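Anapc5 protein (Xenopus laevis, PDB 5BPZ) is a subunit of the anaphase-promoting complex (APC/C), a cell-cycle ubiquitin ligase, in which its helical N-terminal domain probably serves as a scaffolding module. Local coordinates at residues Y33-L38 against E107-D112; L41-K46 against S89-R94; G101-M106 against S147-L152. One frame throughout, in Å; residues are numbered along the deposited sequence.

Interaction 1: Y33-L38 against E107-D112; sequences YKISVL and EQFFDD
The axes of segments 33-38 and 107-112 come no closer than 11.8 Å and run 46° apart in direction, a wide spacing bridged by two phenylalanine rings from one helix and two aliphatic side chains from the other. F109 has its CG anti to the backbone N (chi1 167°), which sends the ring straight out at the opposing helix. It arrives tip first: L38 CB sits 3.7 Å from F109 CZ and close to the ring plane, so the backbone side of L38 meets the edge of the ring and not its face. The CE2 corner of the same ring also lies near the backbone carbonyl of I35. F110 leaves its helix obliquely, yet the far end of its ring swings inward and crosses both aliphatic chains at about a right angle. Its CZ lies 3.9 Å from I35 CG1, while its CE1 is 3.8 Å from L38 CD1, so the ring tip spans two residues one helical turn apart. The side chains that meet are all apolar, and all four residues are buried. Around them, I35 also meets L156 of helix 146-164, F109 packs on M98 of helix 85-99, and F110 stacks with Y141 of helix 129-142, which places the contact near the centre of the chain's helical bundle.

Interaction 2: L41-K46 against S89-R94; sequences LSEMSK and SSVHIR
Segments 41-46 and 89-94 are helical and run broadly antiparallel, their directions 134° apart and their axes 9.6 Å apart at closest approach, with E43 and V91 the nearest pair of CA atoms. E43 does most of the work on its helix. Its CB and CG run past V91 in the opposite direction, with CB 3.9 Å from V91 CG2, and a bend at chi2 then carries the carboxylate over to R94. R94 starts with CG anti to the backbone N and then bends at chi2 and chi3, bringing its guanidinium across side-on. NE and NH2 both converge on a single oxygen: R94 NE lies 2.9 Å and R94 NH2 2.8 Å from E43 OE2. With both nitrogens donating to OE2, this is a grip on one atom and not a paired bidentate bridge. The NH2 bond uses the anti lone pair of OE2, whereas NE comes from above the carboxylate plane. Carboxylate and guanidinium planes stand 87° apart, nearly perpendicular. The N-H...O angle at NE is 134°, and the NH2 bond is just as bent. R94 NH2 also makes a weak bond to S42 OG, 2.8 Å away in the guanidinium plane. The other carboxylate oxygen, E43 OE1, approaches S90 CB at 3.7 Å. K46 reaches in tip to tip, its NZ over one guanidinium face and 3.5 Å from R94 NH2, with an ion pair to E43 OE2 at 3.6 Å. One carboxylate oxygen is thus shared by two cations that themselves lie close together, and the network sits at the surface above buried V91. The negative charge probably offsets the repulsion between K46 and R94, and the two positive groups would in turn favour an ionised E43.

Interaction 3: G101-M106 against S147-L152; sequences GELKDM and SQVYKL
L103 and M106 both leave the backbone with CG anti to N (chi1 167° and -171°), and this shared choice extends the two side chains toward segment 147-152. M106 stays extended through chi2, then bends at chi3 (67°), turning its methyl group back over the facing helix. There CE lies 3.6 Å from the backbone V149 O, while SD sits 4.0 Å from L152 CG, the two side chains crossing at about a right angle. L103 splits its two methyls between neighbours: CD1 is 3.7 Å from V149 CG1, and CD2 comes up at the edge of the Y150 ring, 4.1 Å from CD1 of that tyrosine. V149 CG1, itself anti to the backbone N, thus faces L103 and also lies near M106 CE. Within 101-106, the backbone N of E102 donates to D105 OD2 at 2.8 Å, tying the turn that precedes helix 103-114 to its first turn. Across the segments the packing is apolar, except that M106 CE rests on the V149 carbonyl oxygen, and it grades from buried M106, V149 and L152 to Y150 on the outside. Farther along helix 146-164, Y153 touches both L103 and M106, and I35 of helix 32-46 meets M106 from the bundle interior.

In the fold
Helix 32-46 takes part in interactions 1 and 2, and helix 103-114 in interactions 1 and 3, so interaction 1 is the hub. Its centre lies about 6 Å from the centre of the chain, against about 8 Å for interaction 2 and about 15 Å for interaction 3. Chemistry follows exposure: interactions 1 and 3 are apolar and mostly buried, whereas interaction 2 is a charged surface network. Packing of I35 CD1 on L152 CD1 at 3.8 Å joins interaction 1 to interaction 3, and F109 CD1, 3.4 Å from R94 NH1, joins it to interaction 2. Interactions 2 and 3 do not touch, their nearest atoms being about 7 Å apart, and are linked through the core.

Interaction 1: Y33-L38 against E107-D112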
loop_
_atom_site.group_PDB
_atom_site.type_symbol
_atom_site.label_atom_id
_atom_site.label_comp_id
_atom_site.label_asym_id
_atom_site.label_seq_id
_atom_site.Cartn_x
_atom_site.Cartn_y
_atom_site.Cartn_z
ATOM N N TYR A 33 6.975 1.811 1.707
ATOM C CA TYR A 33 6.540 0.460 2.084
ATOM C C TYR A 33 5.114 0.511 2.669
ATOM O O TYR A 33 4.275 -0.331 2.325
ATOM C CB TYR A 33 7.502 -0.186 3.108
ATOM C CG TYR A 33 6.911 -1.412 3.771
ATOM C CD1 TYR A 33 6.828 -2.625 3.092
ATOM C CD2 TYR A 33 6.378 -1.345 5.056
ATOM C CE1 TYR A 33 6.243 -3.741 3.679
ATOM C CE2 TYR A 33 5.783 -2.458 5.651
ATOM C CZ TYR A 33 5.733 -3.659 4.963
ATOM O OH TYR A 33 5.151 -4.761 5.533
ATOM N N LYS A 34 4.863 1.487 3.573
ATOM C CA LYS A 34 3.568 1.679 4.240
ATOM C C LYS A 34 2.481 2.005 3.215
ATOM O O LYS A 34 1.370 1.508 3.351
ATOM C CB LYS A 34 3.646 2.782 5.314
ATOM C CG LYS A 34 4.579 2.469 6.483
ATOM C CD LYS A 34 3.865 1.851 7.675
ATOM C CE LYS A 34 4.540 2.178 8.989
ATOM N NZ LYS A 34 5.870 1.529 9.127
ATOM N N ILE A 35 2.824 2.796 2.168
ATOM C CA ILE A 35 1.941 3.169 1.048
ATOM C C ILE A 35 1.557 1.900 0.280
ATOM O O ILE A 35 0.383 1.683 -0.034
ATOM C CB ILE A 35 2.630 4.226 0.134
ATOM C CG1 ILE A 35 2.731 5.598 0.856
ATOM C CG2 ILE A 35 1.905 4.368 -1.209
ATOM C CD1 ILE A 35 3.725 6.649 0.168
ATOM N N SER A 36 2.552 1.044 0.034
ATOM C CA SER A 36 2.401 -0.236 -0.655
ATOM C C SER A 36 1.468 -1.185 0.116
ATOM O O SER A 36 0.678 -1.909 -0.488
ATOM C CB SER A 36 3.775 -0.849 -0.887
ATOM O OG SER A 36 4.578 0.065 -1.619
ATOM N N VAL A 37 1.513 -1.124 1.451
ATOM C CA VAL A 37 0.632 -1.900 2.331
ATOM C C VAL A 37 -0.812 -1.360 2.221
ATOM O O VAL A 37 -1.755 -2.146 2.132
ATOM C CB VAL A 37 1.161 -1.968 3.782
ATOM C CG1 VAL A 37 0.148 -2.638 4.707
ATOM C CG2 VAL A 37 2.492 -2.719 3.828
ATOM N N LEU A 38 -0.965 -0.026 2.149
ATOM C CA LEU A 38 -2.264 0.625 1.954
ATOM C C LEU A 38 -2.852 0.206 0.608
ATOM O O LEU A 38 -4.026 -0.129 0.554
ATOM C CB LEU A 38 -2.151 2.162 2.046
ATOM C CG LEU A 38 -1.780 2.751 3.411
ATOM C CD1 LEU A 38 -1.474 4.230 3.287
ATOM C CD2 LEU A 38 -2.896 2.519 4.467
ATOM N N GLU A 107 -1.348 11.792 -3.898
ATOM C CA GLU A 107 -2.339 12.575 -3.138
ATOM C C GLU A 107 -3.763 12.066 -3.400
ATOM O O GLU A 107 -4.568 11.992 -2.467
ATOM C CB GLU A 107 -2.246 14.074 -3.489
ATOM C CG GLU A 107 -0.862 14.682 -3.313
ATOM C CD GLU A 107 -0.758 16.152 -3.666
ATOM O OE1 GLU A 107 -1.070 16.514 -4.823
ATOM O OE2 GLU A 107 -0.324 16.938 -2.793
ATOM N N GLN A 108 -4.065 11.714 -4.667
ATOM C CA GLN A 108 -5.357 11.177 -5.096
ATOM C C GLN A 108 -5.581 9.777 -4.514
ATOM O O GLN A 108 -6.720 9.430 -4.214
ATOM C CB GLN A 108 -5.457 11.157 -6.626
ATOM C CG GLN A 108 -6.874 10.949 -7.162
ATOM C CD GLN A 108 -6.909 10.802 -8.664
ATOM O OE1 GLN A 108 -5.889 10.551 -9.321
ATOM N NE2 GLN A 108 -8.095 10.940 -9.239
ATOM N N PHE A 109 -4.505 8.979 -4.352
ATOM C CA PHE A 109 -4.603 7.646 -3.746
ATOM C C PHE A 109 -5.043 7.781 -2.282
ATOM O O PHE A 109 -5.907 7.028 -1.833
ATOM C CB PHE A 109 -3.282 6.847 -3.855
ATOM C CG PHE A 109 -3.256 5.616 -2.963
ATOM C CD1 PHE A 109 -4.042 4.505 -3.256
ATOM C CD2 PHE A 109 -2.505 5.601 -1.792
ATOM C CE1 PHE A 109 -4.058 3.394 -2.408
ATOM C CE2 PHE A 109 -2.517 4.485 -0.947
ATOM C CZ PHE A 109 -3.295 3.389 -1.261
ATOM N N PHE A 110 -4.436 8.736 -1.552
ATOM C CA PHE A 110 -4.742 9.016 -0.150
ATOM C C PHE A 110 -6.172 9.517 0.046
ATOM O O PHE A 110 -6.825 9.087 1.000
ATOM C CB PHE A 110 -3.707 9.978 0.463
ATOM C CG PHE A 110 -2.469 9.272 0.968
ATOM C CD1 PHE A 110 -2.460 8.653 2.212
ATOM C CD2 PHE A 110 -1.316 9.214 0.193
ATOM C CE1 PHE A 110 -1.320 7.987 2.673
ATOM C CE2 PHE A 110 -0.172 8.558 0.659
ATOM C CZ PHE A 110 -0.184 7.944 1.891
ATOM N N ASP A 111 -6.666 10.386 -0.873
ATOM C CA ASP A 111 -8.031 10.935 -0.852
ATOM C C ASP A 111 -9.057 9.813 -1.057
ATOM O O ASP A 111 -9.986 9.680 -0.259
ATOM C CB ASP A 111 -8.217 12.018 -1.945
ATOM C CG ASP A 111 -7.440 13.319 -1.780
ATOM O OD1 ASP A 111 -6.656 13.431 -0.810
ATOM O OD2 ASP A 111 -7.591 14.213 -2.642
ATOM N N ASP A 112 -8.868 9.001 -2.120
ATOM C CA ASP A 112 -9.731 7.868 -2.473
ATOM C C ASP A 112 -9.751 6.786 -1.393
ATOM O O ASP A 112 -10.809 6.217 -1.133
ATOM C CB ASP A 112 -9.322 7.272 -3.836
ATOM C CG ASP A 112 -9.596 8.162 -5.043
ATOM O OD1 ASP A 112 -10.325 9.171 -4.893
ATOM O OD2 ASP A 112 -9.089 7.844 -6.140
#

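Interaction 2: L41-K46 against S89-R94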
loop_
_atom_site.group_PDB
_atom_site.type_symbol
_atom_site.label_atom_id
_atom_site.label_comp_id
_atom_site.label_asym_id
_atom_site.label_seq_id
_atom_site.Cartn_x
_atom_site.Cartn_y
_atom_site.Cartn_z
ATOM N N LEU A 41 -4.034 -3.304 0.992
ATOM C CA LEU A 41 -5.299 -3.335 1.726
ATOM C C LEU A 41 -6.447 -2.904 0.826
ATOM O O LEU A 41 -7.485 -3.561 0.810
ATOM C CB LEU A 41 -5.239 -2.485 3.003
ATOM C CG LEU A 41 -4.375 -3.049 4.136
ATOM C CD1 LEU A 41 -4.075 -1.958 5.180
ATOM C CD2 LEU A 41 -5.036 -4.266 4.787
ATOM N N SER A 42 -6.223 -1.873 0.003
ATOM C CA SER A 42 -7.220 -1.382 -0.949
ATOM C C SER A 42 -7.569 -2.455 -1.999
ATOM O O SER A 42 -8.753 -2.738 -2.213
ATOM C CB SER A 42 -6.728 -0.110 -1.621
ATOM O OG SER A 42 -7.685 0.380 -2.543
ATOM N N GLU A 43 -6.531 -3.064 -2.624
ATOM C CA GLU A 43 -6.682 -4.108 -3.633
ATOM C C GLU A 43 -7.334 -5.365 -3.082
ATOM O O GLU A 43 -8.079 -6.031 -3.802
ATOM C CB GLU A 43 -5.345 -4.426 -4.323
ATOM C CG GLU A 43 -4.846 -3.303 -5.233
ATOM C CD GLU A 43 -5.861 -2.758 -6.221
ATOM O OE1 GLU A 43 -6.447 -3.564 -6.981
ATOM O OE2 GLU A 43 -6.100 -1.527 -6.207
ATOM N N MET A 44 -7.089 -5.669 -1.802
ATOM C CA MET A 44 -7.697 -6.830 -1.158
ATOM C C MET A 44 -9.209 -6.641 -1.004
ATOM O O MET A 44 -9.957 -7.575 -1.266
ATOM C CB MET A 44 -7.051 -7.109 0.203
ATOM C CG MET A 44 -5.814 -7.961 0.104
ATOM S SD MET A 44 -4.849 -7.926 1.636
ATOM C CE MET A 44 -5.787 -9.133 2.611
ATOM N N SER A 45 -9.658 -5.433 -0.605
ATOM C CA SER A 45 -11.080 -5.162 -0.416
ATOM C C SER A 45 -11.860 -5.137 -1.732
ATOM O O SER A 45 -13.032 -5.468 -1.742
ATOM C CB SER A 45 -11.298 -3.878 0.385
ATOM O OG SER A 45 -10.738 -2.752 -0.266
ATOM N N LYS A 46 -11.198 -4.791 -2.829
ATOM C CA LYS A 46 -11.783 -4.670 -4.166
ATOM C C LYS A 46 -11.813 -5.984 -4.953
ATOM O O LYS A 46 -12.540 -6.064 -5.942
ATOM C CB LYS A 46 -11.013 -3.603 -4.973
ATOM C CG LYS A 46 -11.262 -2.167 -4.518
ATOM C CD LYS A 46 -10.130 -1.224 -4.937
ATOM C CE LYS A 46 -10.361 -0.569 -6.277
ATOM N NZ LYS A 46 -9.170 0.194 -6.739
ATOM N N SER A 89 -0.065 -8.663 -8.574
ATOM C CA SER A 89 0.191 -7.903 -9.795
ATOM C C SER A 89 -0.508 -6.564 -9.752
ATOM O O SER A 89 0.084 -5.563 -10.146
ATOM C CB SER A 89 -0.245 -8.690 -11.031
ATOM O OG SER A 89 0.575 -9.829 -11.237
ATOM N N SER A 90 -1.763 -6.538 -9.277
ATOM C CA SER A 90 -2.575 -5.328 -9.181
ATOM C C SER A 90 -1.933 -4.321 -8.243
ATOM O O SER A 90 -1.981 -3.121 -8.510
ATOM C CB SER A 90 -3.985 -5.663 -8.709
ATOM O OG SER A 90 -4.598 -6.604 -9.574
ATOM N N VAL A 91 -1.342 -4.811 -7.147
ATOM C CA VAL A 91 -0.631 -4.010 -6.152
ATOM C C VAL A 91 0.608 -3.414 -6.830
ATOM O O VAL A 91 0.805 -2.197 -6.780
ATOM C CB VAL A 91 -0.266 -4.850 -4.896
ATOM C CG1 VAL A 91 0.732 -4.123 -3.999
ATOM C CG2 VAL A 91 -1.511 -5.223 -4.109
ATOM N N HIS A 92 1.405 -4.279 -7.492
ATOM C CA HIS A 92 2.634 -3.918 -8.197
ATOM C C HIS A 92 2.421 -2.831 -9.264
ATOM O O HIS A 92 3.148 -1.832 -9.264
ATOM C CB HIS A 92 3.315 -5.173 -8.775
ATOM C CG HIS A 92 4.586 -4.884 -9.506
ATOM N ND1 HIS A 92 5.748 -4.561 -8.832
ATOM C CD2 HIS A 92 4.826 -4.843 -10.838
ATOM C CE1 HIS A 92 6.658 -4.354 -9.771
ATOM N NE2 HIS A 92 6.148 -4.499 -10.991
ATOM N N ILE A 93 1.400 -3.004 -10.133
ATOM C CA ILE A 93 1.067 -2.065 -11.215
ATOM C C ILE A 93 0.485 -0.753 -10.662
ATOM O O ILE A 93 0.701 0.295 -11.267
ATOM C CB ILE A 93 0.161 -2.713 -12.329
ATOM C CG1 ILE A 93 0.734 -4.054 -12.879
ATOM C CG2 ILE A 93 -0.163 -1.741 -13.477
ATOM C CD1 ILE A 93 2.044 -4.001 -13.722
ATOM N N ARG A 94 -0.246 -0.801 -9.535
ATOM C CA ARG A 94 -0.811 0.416 -8.937
ATOM C C ARG A 94 0.316 1.342 -8.445
ATOM O O ARG A 94 0.233 2.554 -8.644
ATOM C CB ARG A 94 -1.797 0.087 -7.805
ATOM C CG ARG A 94 -2.359 1.318 -7.098
ATOM C CD ARG A 94 -3.803 1.586 -7.457
ATOM N NE ARG A 94 -4.699 0.949 -6.498
ATOM C CZ ARG A 94 -5.560 1.601 -5.725
ATOM N NH1 ARG A 94 -5.686 2.918 -5.821
ATOM N NH2 ARG A 94 -6.320 0.937 -4.868
#

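Interaction 3: G101-M106 against S147-L152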
loop_
_atom_site.group_PDB
_atom_site.type_symbol
_atom_site.label_atom_id
_atom_site.label_comp_id
_atom_site.label_asym_id
_atom_site.label_seq_id
_atom_site.Cartn_x
_atom_site.Cartn_y
_atom_site.Cartn_z
ATOM N N GLY A 101 3.639 8.347 -12.602
ATOM C CA GLY A 101 2.708 9.460 -12.745
ATOM C C GLY A 101 3.307 10.770 -12.271
ATOM O O GLY A 101 4.411 11.140 -12.685
ATOM N N GLU A 102 2.579 11.474 -11.387
ATOM C CA GLU A 102 2.977 12.759 -10.794
ATOM C C GLU A 102 2.626 12.760 -9.300
ATOM O O GLU A 102 1.967 11.827 -8.842
ATOM C CB GLU A 102 2.283 13.935 -11.513
ATOM C CG GLU A 102 2.772 14.194 -12.927
ATOM C CD GLU A 102 4.041 15.018 -13.039
ATOM O OE1 GLU A 102 5.144 14.451 -12.862
ATOM O OE2 GLU A 102 3.932 16.228 -13.347
ATOM N N LEU A 103 3.062 13.796 -8.542
ATOM C CA LEU A 103 2.785 13.926 -7.106
ATOM C C LEU A 103 1.286 13.812 -6.816
ATOM O O LEU A 103 0.916 13.116 -5.875
ATOM C CB LEU A 103 3.382 15.229 -6.526
ATOM C CG LEU A 103 2.925 15.681 -5.116
ATOM C CD1 LEU A 103 3.320 14.672 -4.027
ATOM C CD2 LEU A 103 3.472 17.046 -4.781
ATOM N N LYS A 104 0.434 14.441 -7.664
ATOM C CA LYS A 104 -1.035 14.411 -7.568
ATOM C C LYS A 104 -1.617 12.990 -7.494
ATOM O O LYS A 104 -2.634 12.791 -6.833
ATOM C CB LYS A 104 -1.697 15.218 -8.707
ATOM C CG LYS A 104 -1.383 14.731 -10.126
ATOM C CD LYS A 104 -2.196 15.466 -11.183
ATOM C CE LYS A 104 -1.893 14.987 -12.584
ATOM N NZ LYS A 104 -2.548 13.685 -12.886
ATOM N N ASP A 105 -0.962 12.013 -8.161
ATOM C CA ASP A 105 -1.392 10.615 -8.192
ATOM C C ASP A 105 -1.267 9.935 -6.834
ATOM O O ASP A 105 -2.098 9.088 -6.507
ATOM C CB ASP A 105 -0.673 9.837 -9.304
ATOM C CG ASP A 105 -1.036 10.332 -10.692
ATOM O OD1 ASP A 105 -2.244 10.333 -11.029
ATOM O OD2 ASP A 105 -0.121 10.734 -11.435
ATOM N N MET A 106 -0.256 10.338 -6.029
ATOM C CA MET A 106 -0.061 9.831 -4.672
ATOM C C MET A 106 -1.111 10.466 -3.752
ATOM O O MET A 106 -1.721 9.756 -2.961
ATOM C CB MET A 106 1.369 10.106 -4.170
ATOM C CG MET A 106 1.695 9.404 -2.852
ATOM S SD MET A 106 3.282 9.847 -2.103
ATOM C CE MET A 106 2.967 11.611 -1.670
ATOM N N SER A 147 7.016 19.933 1.966
ATOM C CA SER A 147 8.392 19.453 1.782
ATOM C C SER A 147 8.428 17.944 2.025
ATOM O O SER A 147 8.898 17.205 1.166
ATOM C CB SER A 147 9.332 20.148 2.767
ATOM O OG SER A 147 10.596 19.507 2.842
ATOM N N GLN A 148 7.875 17.502 3.179
ATOM C CA GLN A 148 7.810 16.107 3.603
ATOM C C GLN A 148 6.981 15.236 2.647
ATOM O O GLN A 148 7.369 14.090 2.387
ATOM C CB GLN A 148 7.315 16.002 5.052
ATOM C CG GLN A 148 8.308 16.516 6.098
ATOM C CD GLN A 148 7.861 16.231 7.517
ATOM O OE1 GLN A 148 6.829 16.719 7.989
ATOM N NE2 GLN A 148 8.646 15.448 8.241
ATOM N N VAL A 149 5.874 15.794 2.088
ATOM C CA VAL A 149 5.009 15.103 1.116
ATOM C C VAL A 149 5.741 14.924 -0.216
ATOM O O VAL A 149 5.681 13.839 -0.803
ATOM C CB VAL A 149 3.608 15.767 0.978
ATOM C CG1 VAL A 149 2.989 15.550 -0.402
ATOM C CG2 VAL A 149 2.666 15.259 2.055
ATOM N N TYR A 150 6.450 15.979 -0.675
ATOM C CA TYR A 150 7.229 15.940 -1.916
ATOM C C TYR A 150 8.357 14.909 -1.787
ATOM O O TYR A 150 8.539 14.099 -2.697
ATOM C CB TYR A 150 7.773 17.333 -2.293
ATOM C CG TYR A 150 8.340 17.388 -3.698
ATOM C CD1 TYR A 150 7.515 17.621 -4.795
ATOM C CD2 TYR A 150 9.695 17.168 -3.936
ATOM C CE1 TYR A 150 8.025 17.649 -6.094
ATOM C CE2 TYR A 150 10.216 17.189 -5.230
ATOM C CZ TYR A 150 9.378 17.434 -6.307
ATOM O OH TYR A 150 9.884 17.466 -7.585
ATOM N N LYS A 151 9.074 14.906 -0.636
ATOM C CA LYS A 151 10.157 13.948 -0.359
ATOM C C LYS A 151 9.607 12.522 -0.205
ATOM O O LYS A 151 10.337 11.560 -0.441
ATOM C CB LYS A 151 11.006 14.354 0.872
ATOM C CG LYS A 151 11.684 15.731 0.802
ATOM C CD LYS A 151 12.767 15.839 -0.266
ATOM C CE LYS A 151 13.139 17.277 -0.531
ATOM N NZ LYS A 151 14.058 17.399 -1.692
ATOM N N LEU A 152 8.309 12.388 0.148
ATOM C CA LEU A 152 7.653 11.085 0.255
ATOM C C LEU A 152 7.383 10.515 -1.141
ATOM O O LEU A 152 7.628 9.326 -1.372
ATOM C CB LEU A 152 6.365 11.165 1.090
ATOM C CG LEU A 152 5.533 9.881 1.219
ATOM C CD1 LEU A 152 6.313 8.765 1.930
ATOM C CD2 LEU A 152 4.205 10.168 1.892
#